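Ribonucleoside-diphosphate reductase (PDB 5IM3) binds dATP as an allosteric nucleotide and probably catalyses reduction of ribonucleoside diphosphates to the deoxyribonucleotides needed for DNA synthesis. Local coordinates at residues V206-E214 with K795-I805; T296-Y307 with A773-V781. One frame throughout, in Å; residues are numbered along the deposited sequence.

From the N terminus, the chain first reaches 206-214, in the second ATP cone, and then 296-307, in the all-alpha domain; their partners both come much later, in the barrel domain. Contact 2 closes first, when 773-781 returns to 296-307 across 465 intervening residues. Contact 1 closes at 795-805, spanning 580 residues, so the loop of contact 2 lies wholly within that of contact 1. The centres are about 16 Å apart, and Y297, on the helix of contact 2, packs on the first segment of contact 1: its OH lies 3.9 Å from V206 CG1, and its CE2 4.1 Å from R210 CD. Together the contacts tie the second cone and the all-alpha domain to late elements of the barrel domain.

Contact 1: residues V206-E214 with K795-I805; sequences VMTARTLVE and KSNLSGEFTVI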
ATOM      1  N   VAL A 206      25.009 -12.829  46.262  1.00 71.22           N
ATOM      2  CA  VAL A 206      24.852 -13.111  44.841  1.00 71.25           C
ATOM      3  C   VAL A 206      24.265 -11.904  44.121  1.00 75.49           C
ATOM      4  O   VAL A 206      24.671 -11.575  43.001  1.00 75.97           O
ATOM      5  CB  VAL A 206      23.990 -14.371  44.645  1.00 68.04           C
ATOM      6  CG1 VAL A 206      23.719 -14.625  43.166  1.00 68.42           C
ATOM      7  CG2 VAL A 206      24.673 -15.577  45.273  1.00 66.61           C
ATOM      8  N   MET A 207      23.309 -11.220  44.753  1.00100.65           N
ATOM      9  CA  MET A 207      22.651 -10.090  44.104  1.00106.13           C
ATOM     10  C   MET A 207      23.656  -9.010  43.725  1.00105.10           C
ATOM     11  O   MET A 207      23.621  -8.477  42.609  1.00107.66           O
ATOM     12  CB  MET A 207      21.568  -9.516  45.020  1.00110.61           C
ATOM     13  CG  MET A 207      20.237 -10.252  44.953  1.00113.95           C
ATOM     14  SD  MET A 207      19.414 -10.050  43.363  1.00118.25           S
ATOM     15  CE  MET A 207      17.917 -11.000  43.625  1.00118.48           C
ATOM     16  N   THR A 208      24.562  -8.672  44.641  1.00 89.12           N
ATOM     17  CA  THR A 208      25.559  -7.643  44.388  1.00 88.00           C
ATOM     18  C   THR A 208      26.834  -8.203  43.771  1.00 85.78           C
ATOM     19  O   THR A 208      27.845  -7.497  43.715  1.00 87.27           O
ATOM     20  CB  THR A 208      25.899  -6.892  45.681  1.00 88.23           C
ATOM     21  OG1 THR A 208      26.824  -7.656  46.459  1.00 87.18           O
ATOM     22  CG2 THR A 208      24.640  -6.632  46.502  1.00 88.21           C
ATOM     23  N   ALA A 209      26.811  -9.452  43.311  1.00 82.58           N
ATOM     24  CA  ALA A 209      27.914 -10.020  42.550  1.00 81.15           C
ATOM     25  C   ALA A 209      27.627 -10.058  41.057  1.00 81.27           C
ATOM     26  O   ALA A 209      28.535  -9.835  40.253  1.00 81.39           O
ATOM     27  CB  ALA A 209      28.231 -11.434  43.044  1.00 79.52           C
ATOM     28  N   ARG A 210      26.380 -10.330  40.666  1.00100.42           N
ATOM     29  CA  ARG A 210      26.023 -10.307  39.254  1.00103.47           C
ATOM     30  C   ARG A 210      25.760  -8.897  38.744  1.00102.55           C
ATOM     31  O   ARG A 210      25.793  -8.677  37.529  1.00104.58           O
ATOM     32  CB  ARG A 210      24.799 -11.188  38.989  1.00105.23           C
ATOM     33  CG  ARG A 210      23.552 -10.820  39.772  1.00108.42           C
ATOM     34  CD  ARG A 210      22.332 -11.511  39.176  1.00111.60           C
ATOM     35  NE  ARG A 210      21.130 -11.320  39.984  1.00114.56           N
ATOM     36  CZ  ARG A 210      19.894 -11.570  39.560  1.00116.63           C
ATOM     37  NH1 ARG A 210      19.685 -12.019  38.327  1.00117.17           N
ATOM     38  NH2 ARG A 210      18.862 -11.366  40.369  1.00117.32           N
ATOM     39  N   THR A 211      25.500  -7.938  39.635  1.00 90.02           N
ATOM     40  CA  THR A 211      25.420  -6.546  39.214  1.00 90.51           C
ATOM     41  C   THR A 211      26.754  -6.024  38.703  1.00 90.75           C
ATOM     42  O   THR A 211      26.786  -4.955  38.081  1.00 93.67           O
ATOM     43  CB  THR A 211      24.939  -5.667  40.373  1.00 90.48           C
ATOM     44  OG1 THR A 211      24.667  -4.344  39.895  1.00 93.18           O
ATOM     45  CG2 THR A 211      25.993  -5.595  41.474  1.00 89.34           C
ATOM     46  N   LEU A 212      27.848  -6.746  38.953  1.00 81.87           N
ATOM     47  CA  LEU A 212      29.181  -6.321  38.557  1.00 80.00           C
ATOM     48  C   LEU A 212      29.648  -6.946  37.249  1.00 81.01           C
ATOM     49  O   LEU A 212      30.686  -6.529  36.725  1.00 83.12           O
ATOM     50  CB  LEU A 212      30.188  -6.659  39.665  1.00 77.97           C
ATOM     51  CG  LEU A 212      30.058  -5.876  40.973  1.00 76.27           C
ATOM     52  CD1 LEU A 212      30.902  -6.518  42.058  1.00 74.72           C
ATOM     53  CD2 LEU A 212      30.466  -4.424  40.777  1.00 78.11           C
ATOM     54  N   VAL A 213      28.916  -7.924  36.706  1.00 79.05           N
ATOM     55  CA  VAL A 213      29.338  -8.541  35.454  1.00 80.33           C
ATOM     56  C   VAL A 213      29.253  -7.555  34.296  1.00 85.68           C
ATOM     57  O   VAL A 213      29.941  -7.734  33.284  1.00 86.24           O
ATOM     58  CB  VAL A 213      28.508  -9.804  35.140  1.00 79.17           C
ATOM     59  CG1 VAL A 213      28.492 -10.748  36.335  1.00 75.84           C
ATOM     60  CG2 VAL A 213      27.087  -9.445  34.712  1.00 80.64           C
ATOM     61  N   GLU A 214      28.424  -6.515  34.417  1.00101.65           N
ATOM     62  CA  GLU A 214      28.285  -5.545  33.336  1.00106.30           C
ATOM     63  C   GLU A 214      29.602  -4.830  33.065  1.00107.76           C
ATOM     64  O   GLU A 214      29.950  -4.574  31.906  1.00112.13           O
ATOM     65  CB  GLU A 214      27.186  -4.536  33.676  1.00108.43           C
ATOM     66  CG  GLU A 214      26.849  -3.577  32.544  1.00112.82           C
ATOM     67  CD  GLU A 214      25.675  -2.673  32.871  1.00114.01           C
ATOM     68  OE1 GLU A 214      25.903  -1.477  33.147  1.00116.11           O
ATOM     69  OE2 GLU A 214      24.525  -3.160  32.860  1.00113.66           O
ATOM     70  N   LYS A 795      18.863  -9.759  30.286  1.00106.02           N
ATOM     71  CA  LYS A 795      18.045 -10.667  31.078  1.00111.39           C
ATOM     72  C   LYS A 795      17.330  -9.893  32.180  1.00117.81           C
ATOM     73  O   LYS A 795      17.921  -9.044  32.853  1.00119.28           O
ATOM     74  CB  LYS A 795      18.907 -11.784  31.677  1.00110.77           C
ATOM     75  CG  LYS A 795      19.829 -11.345  32.814  1.00112.89           C
ATOM     76  CD  LYS A 795      20.957 -12.347  33.059  1.00112.09           C
ATOM     77  CE  LYS A 795      21.907 -11.884  34.161  1.00113.18           C
ATOM     78  NZ  LYS A 795      21.303 -11.972  35.521  1.00116.08           N
ATOM     79  N   SER A 796      16.040 -10.183  32.354  1.00120.21           N
ATOM     80  CA  SER A 796      15.206  -9.450  33.311  1.00126.22           C
ATOM     81  C   SER A 796      14.094 -10.400  33.762  1.00130.94           C
ATOM     82  O   SER A 796      13.033 -10.473  33.138  1.00131.74           O
ATOM     83  CB  SER A 796      14.643  -8.181  32.691  1.00126.82           C
ATOM     84  OG  SER A 796      13.949  -7.405  33.652  1.00130.48           O
ATOM     85  N   ASN A 797      14.350 -11.123  34.861  1.00139.15           N
ATOM     86  CA  ASN A 797      13.404 -12.144  35.296  1.00142.69           C
ATOM     87  C   ASN A 797      13.304 -12.287  36.812  1.00143.09           C
ATOM     88  O   ASN A 797      12.737 -13.283  37.276  1.00146.57           O
ATOM     89  CB  ASN A 797      13.789 -13.499  34.673  1.00143.70           C
ATOM     90  CG  ASN A 797      12.677 -14.530  34.778  1.00148.59           C
ATOM     91  OD1 ASN A 797      11.496 -14.185  34.827  1.00152.27           O
ATOM     92  ND2 ASN A 797      13.053 -15.804  34.819  1.00148.35           N
ATOM     93  N   LEU A 798      13.815 -11.344  37.605  1.00132.11           N
ATOM     94  CA  LEU A 798      13.693 -11.457  39.055  1.00131.97           C
ATOM     95  C   LEU A 798      13.534 -10.095  39.719  1.00133.17           C
ATOM     96  O   LEU A 798      12.476  -9.800  40.282  1.00136.91           O
ATOM     97  CB  LEU A 798      14.904 -12.198  39.636  1.00129.32           C
ATOM     98  CG  LEU A 798      14.883 -13.727  39.505  1.00127.43           C
ATOM     99  CD1 LEU A 798      16.177 -14.338  40.025  1.00126.20           C
ATOM    100  CD2 LEU A 798      13.685 -14.331  40.236  1.00130.95           C
ATOM    101  N   SER A 799      14.571  -9.263  39.668  1.00131.62           N
ATOM    102  CA  SER A 799      14.531  -7.958  40.322  1.00133.54           C
ATOM    103  C   SER A 799      15.419  -7.014  39.528  1.00131.21           C
ATOM    104  O   SER A 799      16.646  -7.139  39.566  1.00129.02           O
ATOM    105  CB  SER A 799      14.989  -8.059  41.774  1.00135.92           C
ATOM    106  OG  SER A 799      14.377  -9.160  42.423  1.00138.17           O
ATOM    107  N   GLY A 800      14.803  -6.070  38.823  1.00135.09           N
ATOM    108  CA  GLY A 800      15.543  -5.232  37.905  1.00133.01           C
ATOM    109  C   GLY A 800      15.883  -5.993  36.636  1.00129.12           C
ATOM    110  O   GLY A 800      15.330  -7.061  36.343  1.00129.21           O
ATOM    111  N   GLU A 801      16.818  -5.431  35.874  1.00120.39           N
ATOM    112  CA  GLU A 801      17.310  -6.067  34.659  1.00115.60           C
ATOM    113  C   GLU A 801      18.828  -5.983  34.649  1.00111.62           C
ATOM    114  O   GLU A 801      19.399  -4.930  34.952  1.00112.06           O
ATOM    115  CB  GLU A 801      16.715  -5.418  33.398  1.00115.27           C
ATOM    116  CG  GLU A 801      17.283  -4.049  33.028  1.00115.41           C
ATOM    117  CD  GLU A 801      16.847  -2.953  33.979  1.00119.34           C
ATOM    118  OE1 GLU A 801      16.518  -1.850  33.493  1.00120.53           O
ATOM    119  OE2 GLU A 801      16.825  -3.195  35.203  1.00121.49           O
ATOM    120  N   PHE A 802      19.473  -7.095  34.310  1.00110.80           N
ATOM    121  CA  PHE A 802      20.925  -7.209  34.329  1.00106.86           C
ATOM    122  C   PHE A 802      21.405  -7.439  32.904  1.00 98.79           C
ATOM    123  O   PHE A 802      20.996  -8.409  32.258  1.00 98.04           O
ATOM    124  CB  PHE A 802      21.369  -8.354  35.243  1.00109.61           C
ATOM    125  CG  PHE A 802      20.979  -8.168  36.686  1.00114.42           C
ATOM    126  CD1 PHE A 802      19.650  -8.227  37.075  1.00116.95           C
ATOM    127  CD2 PHE A 802      21.943  -7.947  37.656  1.00116.86           C
ATOM    128  CE1 PHE A 802      19.290  -8.057  38.400  1.00120.95           C
ATOM    129  CE2 PHE A 802      21.589  -7.778  38.984  1.00120.68           C
ATOM    130  CZ  PHE A 802      20.261  -7.834  39.355  1.00122.62           C
ATOM    131  N   THR A 803      22.260  -6.550  32.413  1.00 84.93           N
ATOM    132  CA  THR A 803      22.784  -6.664  31.060  1.00 79.28           C
ATOM    133  C   THR A 803      24.017  -7.555  31.059  1.00 75.18           C
ATOM    134  O   THR A 803      24.817  -7.531  31.998  1.00 77.19           O
ATOM    135  CB  THR A 803      23.137  -5.289  30.484  1.00 77.71           C
ATOM    136  OG1 THR A 803      24.410  -4.871  30.989  1.00 80.11           O
ATOM    137  CG2 THR A 803      22.089  -4.247  30.867  1.00 79.43           C
ATOM    138  N   VAL A 804      24.162  -8.347  30.001  1.00 72.74           N
ATOM    139  CA  VAL A 804      25.303  -9.236  29.827  1.00 71.33           C
ATOM    140  C   VAL A 804      25.940  -8.926  28.482  1.00 66.29           C
ATOM    141  O   VAL A 804      25.256  -8.918  27.454  1.00 65.21           O
ATOM    142  CB  VAL A 804      24.894 -10.718  29.907  1.00 73.04           C
ATOM    143  CG1 VAL A 804      26.097 -11.630  29.659  1.00 72.26           C
ATOM    144  CG2 VAL A 804      24.263 -11.016  31.260  1.00 76.00           C
ATOM    145  N   ILE A 805      27.247  -8.681  28.491  1.00 63.56           N
ATOM    146  CA  ILE A 805      27.987  -8.267  27.306  1.00 60.77           C
ATOM    147  C   ILE A 805      29.007  -9.344  26.966  1.00 59.34           C
ATOM    148  O   ILE A 805      29.687  -9.870  27.854  1.00 61.27           O
ATOM    149  CB  ILE A 805      28.677  -6.905  27.528  1.00 60.23           C
ATOM    150  CG1 ILE A 805      27.636  -5.853  27.923  1.00 60.85           C
ATOM    151  CG2 ILE A 805      29.447  -6.472  26.278  1.00 58.97           C
ATOM    152  CD1 ILE A 805      28.219  -4.491  28.246  1.00 61.76           C
TER
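M207 reaches S799 with its terminal methyl, CE to OG 4.2 Å, while its SD accepts a weak but nearly straight hydrogen bond from R210 NH2, 3.3 Å, in the guanidinium plane. R210 carries the centre of the contact. Its CG sits between the backbone N and the carbonyl carbon (chi1 58°), and the extended chain beyond carries the guanidinium over one face of the F802 ring. The planes differ by 11°, and R210 CZ lies 4.0 Å from the F802 ring centroid, which satisfies a cation-pi stack; R210 CD adds a CH-pi contact over the same ring. At the guanidinium edge, R210 NH1 and K795 NZ are 3.2 Å apart, two donors of like charge, a proximity that may disfavour full protonation of the lysine. T211 meets the ring at its rim, N to F802 CE2 4.0 Å. V213 rests CG2 on T803 O. Finally, E214 OE2 accepts a short bond from T803 OG1, 2.5 Å, on its anti side and 34° out of the carboxylate plane; E214 OE1 forms a salt bridge with K828. The cone segment thus docks on the hairpin formed by strands 792-795 and 802-805, with helix 219-239 packing on V206 and A209, and helix 181-190 on T208 and L212.

Contact 2: residues T296-Y307 with A773-V781; sequences TYLGLQTLYDRY and ATIANITGV
L298 O is gripped twice by T302: the backbone N donates at 3.0 Å and the hydroxyl OG1 at 2.7 Å, and the two reach the carbonyl from opposite faces of its plane. The hydroxyl bond has a consequence for the contact. With OG1 turned back to its own helix (chi1 -61°), CG2 stands anti to the backbone N and is presented to helix 773-779, where it meets T774 CG2 at 3.6 Å and also leans on I778 CG1.

The helix axes approach to 7.4 Å, with 125° between their N-to-C directions. The absence of a side chain on G299 is consistent with so close an approach; its CA lies 3.2 Å from N777 O. One turn on, L303 CD2 packs on I778 CD1 at 3.6 Å, the two side chains crossing at about a right angle, while L298 CD2 lies against the amide of N777. At the far end, Y307 and T774 approach from opposite directions, Y307 OH to T774 CG2 being 3.4 Å; that hydroxyl is hydrogen-bonded to T357, at the start of helix 357-362, which also covers I778 through L360.

Both helices have a terminus here. T296 is an N-cap, its OG1 accepting from G299 N, and its CG2 lies beside G780, where a Schellman motif (V781 N to A776 O, with a weak G780 N to N777 O) ends the other helix. No hydrogen bond crosses between the segments: the hydroxyls of T302 and T779 bond back to their own helices, at L298 O and I775 O, and that of T296 caps its own helix, so the all-alpha and barrel domains are joined at this crossing by van der Waals fit around a glycine.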
ATOM      1  N   THR A 296      30.261 -20.627  35.017  1.00 62.66           N
ATOM      2  CA  THR A 296      29.586 -19.348  34.901  1.00 64.24           C
ATOM      3  C   THR A 296      28.277 -19.391  35.684  1.00 65.93           C
ATOM      4  O   THR A 296      27.752 -20.462  36.009  1.00 63.20           O
ATOM      5  CB  THR A 296      29.302 -19.017  33.436  1.00 64.74           C
ATOM      6  OG1 THR A 296      28.396 -19.987  32.893  1.00 64.55           O
ATOM      7  CG2 THR A 296      30.589 -19.026  32.625  1.00 65.81           C
ATOM      8  N   TYR A 297      27.750 -18.206  35.991  1.00 68.51           N
ATOM      9  CA  TYR A 297      26.499 -18.130  36.738  1.00 69.36           C
ATOM     10  C   TYR A 297      25.365 -18.803  35.975  1.00 68.00           C
ATOM     11  O   TYR A 297      24.548 -19.523  36.563  1.00 66.00           O
ATOM     12  CB  TYR A 297      26.163 -16.670  37.037  1.00 73.61           C
ATOM     13  CG  TYR A 297      24.921 -16.477  37.872  1.00 75.24           C
ATOM     14  CD1 TYR A 297      24.767 -17.135  39.085  1.00 75.34           C
ATOM     15  CD2 TYR A 297      23.910 -15.619  37.458  1.00 77.06           C
ATOM     16  CE1 TYR A 297      23.634 -16.956  39.857  1.00 76.10           C
ATOM     17  CE2 TYR A 297      22.774 -15.432  38.224  1.00 78.52           C
ATOM     18  CZ  TYR A 297      22.642 -16.103  39.423  1.00 78.15           C
ATOM     19  OH  TYR A 297      21.516 -15.922  40.190  1.00 79.68           O
ATOM     20  N   LEU A 298      25.309 -18.596  34.659  1.00 66.78           N
ATOM     21  CA  LEU A 298      24.251 -19.204  33.862  1.00 63.18           C
ATOM     22  C   LEU A 298      24.412 -20.716  33.793  1.00 62.28           C
ATOM     23  O   LEU A 298      23.421 -21.454  33.828  1.00 60.23           O
ATOM     24  CB  LEU A 298      24.246 -18.600  32.460  1.00 63.45           C
ATOM     25  CG  LEU A 298      23.210 -19.171  31.490  1.00 64.96           C
ATOM     26  CD1 LEU A 298      21.799 -18.950  32.014  1.00 64.21           C
ATOM     27  CD2 LEU A 298      23.371 -18.553  30.109  1.00 64.14           C
ATOM     28  N   GLY A 299      25.652 -21.198  33.695  1.00 63.84           N
ATOM     29  CA  GLY A 299      25.868 -22.632  33.608  1.00 62.27           C
ATOM     30  C   GLY A 299      25.442 -23.365  34.867  1.00 60.76           C
ATOM     31  O   GLY A 299      24.819 -24.428  34.797  1.00 60.95           O
ATOM     32  N   LEU A 300      25.763 -22.804  36.033  1.00 56.52           N
ATOM     33  CA  LEU A 300      25.400 -23.451  37.289  1.00 56.97           C
ATOM     34  C   LEU A 300      23.898 -23.375  37.532  1.00 58.74           C
ATOM     35  O   LEU A 300      23.283 -24.361  37.951  1.00 56.49           O
ATOM     36  CB  LEU A 300      26.164 -22.812  38.449  1.00 56.56           C
ATOM     37  CG  LEU A 300      26.000 -23.482  39.818  1.00 55.65           C
ATOM     38  CD1 LEU A 300      26.539 -24.897  39.783  1.00 52.66           C
ATOM     39  CD2 LEU A 300      26.693 -22.671  40.917  1.00 58.45           C
ATOM     40  N   GLN A 301      23.298 -22.206  37.288  1.00 68.28           N
ATOM     41  CA  GLN A 301      21.846 -22.085  37.350  1.00 71.31           C
ATOM     42  C   GLN A 301      21.167 -23.156  36.508  1.00 66.72           C
ATOM     43  O   GLN A 301      20.197 -23.782  36.949  1.00 65.82           O
ATOM     44  CB  GLN A 301      21.419 -20.694  36.876  1.00 76.97           C
ATOM     45  CG  GLN A 301      21.332 -19.657  37.981  1.00 82.61           C
ATOM     46  CD  GLN A 301      20.012 -19.714  38.727  1.00 85.38           C
ATOM     47  OE1 GLN A 301      19.847 -20.494  39.668  1.00 84.08           O
ATOM     48  NE2 GLN A 301      19.060 -18.886  38.306  1.00 87.14           N
ATOM     49  N   THR A 302      21.671 -23.384  35.293  1.00 57.74           N
ATOM     50  CA  THR A 302      21.046 -24.349  34.393  1.00 55.13           C
ATOM     51  C   THR A 302      21.038 -25.743  35.008  1.00 52.20           C
ATOM     52  O   THR A 302      19.999 -26.411  35.053  1.00 49.21           O
ATOM     53  CB  THR A 302      21.780 -24.364  33.052  1.00 55.18           C
ATOM     54  OG1 THR A 302      21.701 -23.069  32.446  1.00 55.16           O
ATOM     55  CG2 THR A 302      21.170 -25.402  32.114  1.00 51.60           C
ATOM     56  N   LEU A 303      22.198 -26.204  35.475  1.00 52.11           N
ATOM     57  CA  LEU A 303      22.280 -27.527  36.084  1.00 51.31           C
ATOM     58  C   LEU A 303      21.423 -27.605  37.339  1.00 51.18           C
ATOM     59  O   LEU A 303      20.641 -28.547  37.513  1.00 51.74           O
ATOM     60  CB  LEU A 303      23.738 -27.865  36.404  1.00 51.29           C
ATOM     61  CG  LEU A 303      24.654 -28.065  35.193  1.00 51.66           C
ATOM     62  CD1 LEU A 303      26.089 -28.300  35.633  1.00 52.45           C
ATOM     63  CD2 LEU A 303      24.168 -29.219  34.325  1.00 48.98           C
ATOM     64  N   TYR A 304      21.547 -26.615  38.224  1.00 54.04           N
ATOM     65  CA  TYR A 304      20.830 -26.663  39.494  1.00 56.49           C
ATOM     66  C   TYR A 304      19.325 -26.658  39.283  1.00 60.15           C
ATOM     67  O   TYR A 304      18.594 -27.377  39.975  1.00 61.66           O
ATOM     68  CB  TYR A 304      21.241 -25.486  40.376  1.00 58.73           C
ATOM     69  CG  TYR A 304      20.481 -25.422  41.682  1.00 58.96           C
ATOM     70  CD1 TYR A 304      20.952 -26.072  42.813  1.00 59.12           C
ATOM     71  CD2 TYR A 304      19.288 -24.716  41.781  1.00 59.44           C
ATOM     72  CE1 TYR A 304      20.259 -26.022  44.007  1.00 60.22           C
ATOM     73  CE2 TYR A 304      18.589 -24.658  42.971  1.00 60.67           C
ATOM     74  CZ  TYR A 304      19.078 -25.313  44.080  1.00 61.88           C
ATOM     75  OH  TYR A 304      18.382 -25.255  45.265  1.00 64.22           O
ATOM     76  N   ASP A 305      18.839 -25.851  38.340  1.00 62.73           N
ATOM     77  CA  ASP A 305      17.397 -25.706  38.174  1.00 63.44           C
ATOM     78  C   ASP A 305      16.766 -26.978  37.626  1.00 62.33           C
ATOM     79  O   ASP A 305      15.670 -27.360  38.052  1.00 62.20           O
ATOM     80  CB  ASP A 305      17.085 -24.522  37.257  1.00 65.10           C
ATOM     81  CG  ASP A 305      17.431 -23.186  37.887  1.00 67.83           C
ATOM     82  OD1 ASP A 305      17.646 -23.138  39.117  1.00 67.75           O
ATOM     83  OD2 ASP A 305      17.477 -22.178  37.148  1.00 70.27           O
ATOM     84  N   ARG A 306      17.437 -27.656  36.696  1.00 68.22           N
ATOM     85  CA  ARG A 306      16.785 -28.698  35.910  1.00 69.46           C
ATOM     86  C   ARG A 306      17.507 -30.037  35.866  1.00 68.08           C
ATOM     87  O   ARG A 306      16.855 -31.038  35.546  1.00 68.21           O
ATOM     88  CB  ARG A 306      16.571 -28.215  34.466  1.00 71.67           C
ATOM     89  CG  ARG A 306      15.571 -27.071  34.354  1.00 75.36           C
ATOM     90  CD  ARG A 306      15.310 -26.669  32.908  1.00 78.36           C
ATOM     91  NE  ARG A 306      16.493 -26.103  32.263  1.00 81.09           N
ATOM     92  CZ  ARG A 306      16.476 -25.459  31.098  1.00 82.96           C
ATOM     93  NH1 ARG A 306      15.333 -25.287  30.442  1.00 83.89           N
ATOM     94  NH2 ARG A 306      17.603 -24.981  30.587  1.00 82.91           N
ATOM     95  N   TYR A 307      18.802 -30.110  36.173  1.00 60.90           N
ATOM     96  CA  TYR A 307      19.544 -31.353  35.988  1.00 59.62           C
ATOM     97  C   TYR A 307      19.963 -32.040  37.280  1.00 60.29           C
ATOM     98  O   TYR A 307      20.027 -33.272  37.307  1.00 58.23           O
ATOM     99  CB  TYR A 307      20.787 -31.099  35.126  1.00 61.10           C
ATOM    100  CG  TYR A 307      20.450 -30.897  33.664  1.00 59.58           C
ATOM    101  CD1 TYR A 307      20.439 -31.969  32.782  1.00 60.60           C
ATOM    102  CD2 TYR A 307      20.120 -29.641  33.173  1.00 60.37           C
ATOM    103  CE1 TYR A 307      20.122 -31.794  31.447  1.00 59.17           C
ATOM    104  CE2 TYR A 307      19.801 -29.455  31.838  1.00 59.27           C
ATOM    105  CZ  TYR A 307      19.802 -30.537  30.983  1.00 59.88           C
ATOM    106  OH  TYR A 307      19.487 -30.369  29.654  1.00 61.42           O
ATOM    107  N   ALA A 773      21.880 -25.671  22.629  1.00 57.36           N
ATOM    108  CA  ALA A 773      21.365 -24.607  23.487  1.00 58.76           C
ATOM    109  C   ALA A 773      21.804 -24.784  24.938  1.00 59.57           C
ATOM    110  O   ALA A 773      22.523 -23.945  25.494  1.00 59.73           O
ATOM    111  CB  ALA A 773      19.839 -24.566  23.390  1.00 60.91           C
ATOM    112  N   THR A 774      21.381 -25.880  25.568  1.00 54.50           N
ATOM    113  CA  THR A 774      21.616 -26.044  26.998  1.00 54.71           C
ATOM    114  C   THR A 774      23.089 -26.304  27.298  1.00 52.74           C
ATOM    115  O   THR A 774      23.668 -25.674  28.191  1.00 51.56           O
ATOM    116  CB  THR A 774      20.744 -27.174  27.543  1.00 54.50           C
ATOM    117  OG1 THR A 774      19.366 -26.874  27.298  1.00 56.48           O
ATOM    118  CG2 THR A 774      20.958 -27.347  29.042  1.00 58.36           C
ATOM    119  N   ILE A 775      23.718 -27.228  26.563  1.00 48.41           N
ATOM    120  CA  ILE A 775      25.062 -27.667  26.929  1.00 51.02           C
ATOM    121  C   ILE A 775      26.116 -26.607  26.626  1.00 51.09           C
ATOM    122  O   ILE A 775      27.183 -26.608  27.250  1.00 50.14           O
ATOM    123  CB  ILE A 775      25.412 -29.001  26.238  1.00 49.25           C
ATOM    124  CG1 ILE A 775      25.381 -28.864  24.715  1.00 47.73           C
ATOM    125  CG2 ILE A 775      24.457 -30.099  26.700  1.00 50.84           C
ATOM    126  CD1 ILE A 775      25.787 -30.136  23.985  1.00 48.74           C
ATOM    127  N   ALA A 776      25.858 -25.703  25.679  1.00 50.03           N
ATOM    128  CA  ALA A 776      26.738 -24.554  25.507  1.00 51.64           C
ATOM    129  C   ALA A 776      26.617 -23.598  26.688  1.00 54.42           C
ATOM    130  O   ALA A 776      27.621 -23.060  27.166  1.00 54.09           O
ATOM    131  CB  ALA A 776      26.421 -23.834  24.195  1.00 50.27           C
ATOM    132  N   ASN A 777      25.393 -23.382  27.176  1.00 58.02           N
ATOM    133  CA  ASN A 777      25.203 -22.576  28.378  1.00 60.96           C
ATOM    134  C   ASN A 777      25.854 -23.231  29.589  1.00 60.82           C
ATOM    135  O   ASN A 777      26.408 -22.541  30.452  1.00 63.34           O
ATOM    136  CB  ASN A 777      23.712 -22.359  28.637  1.00 65.10           C
ATOM    137  CG  ASN A 777      23.074 -21.425  27.632  1.00 66.84           C
ATOM    138  OD1 ASN A 777      23.677 -21.075  26.616  1.00 67.38           O
ATOM    139  ND2 ASN A 777      21.844 -21.014  27.910  1.00 68.31           N
ATOM    140  N   ILE A 778      25.783 -24.561  29.680  1.00 58.78           N
ATOM    141  CA  ILE A 778      26.402 -25.254  30.807  1.00 60.42           C
ATOM    142  C   ILE A 778      27.911 -25.042  30.788  1.00 58.13           C
ATOM    143  O   ILE A 778      28.531 -24.798  31.827  1.00 60.56           O
ATOM    144  CB  ILE A 778      26.038 -26.750  30.786  1.00 60.18           C
ATOM    145  CG1 ILE A 778      24.536 -26.934  31.026  1.00 60.30           C
ATOM    146  CG2 ILE A 778      26.837 -27.518  31.840  1.00 62.55           C
ATOM    147  CD1 ILE A 778      24.047 -28.348  30.811  1.00 58.40           C
ATOM    148  N   THR A 779      28.520 -25.125  29.608  1.00 55.86           N
ATOM    149  CA  THR A 779      29.963 -24.993  29.464  1.00 56.91           C
ATOM    150  C   THR A 779      30.414 -23.556  29.233  1.00 56.93           C
ATOM    151  O   THR A 779      31.619 -23.290  29.272  1.00 58.39           O
ATOM    152  CB  THR A 779      30.458 -25.872  28.310  1.00 55.28           C
ATOM    153  OG1 THR A 779      29.791 -25.496  27.100  1.00 51.59           O
ATOM    154  CG2 THR A 779      30.189 -27.348  28.605  1.00 56.02           C
ATOM    155  N   GLY A 780      29.487 -22.635  28.985  1.00 62.42           N
ATOM    156  CA  GLY A 780      29.823 -21.226  28.871  1.00 61.74           C
ATOM    157  C   GLY A 780      30.423 -20.808  27.547  1.00 60.67           C
ATOM    158  O   GLY A 780      31.282 -19.918  27.517  1.00 61.96           O
ATOM    159  N   VAL A 781      29.984 -21.412  26.441  1.00 51.02           N
ATOM    160  CA  VAL A 781      30.532 -21.134  25.120  1.00 48.03           C
ATOM    161  C   VAL A 781      29.389 -20.798  24.167  1.00 45.58           C
ATOM    162  O   VAL A 781      28.213 -20.861  24.526  1.00 44.20           O
ATOM    163  CB  VAL A 781      31.367 -22.315  24.578  1.00 50.30           C
ATOM    164  CG1 VAL A 781      32.557 -22.594  25.501  1.00 51.68           C
ATOM    165  CG2 VAL A 781      30.499 -23.565  24.419  1.00 47.55           C
TER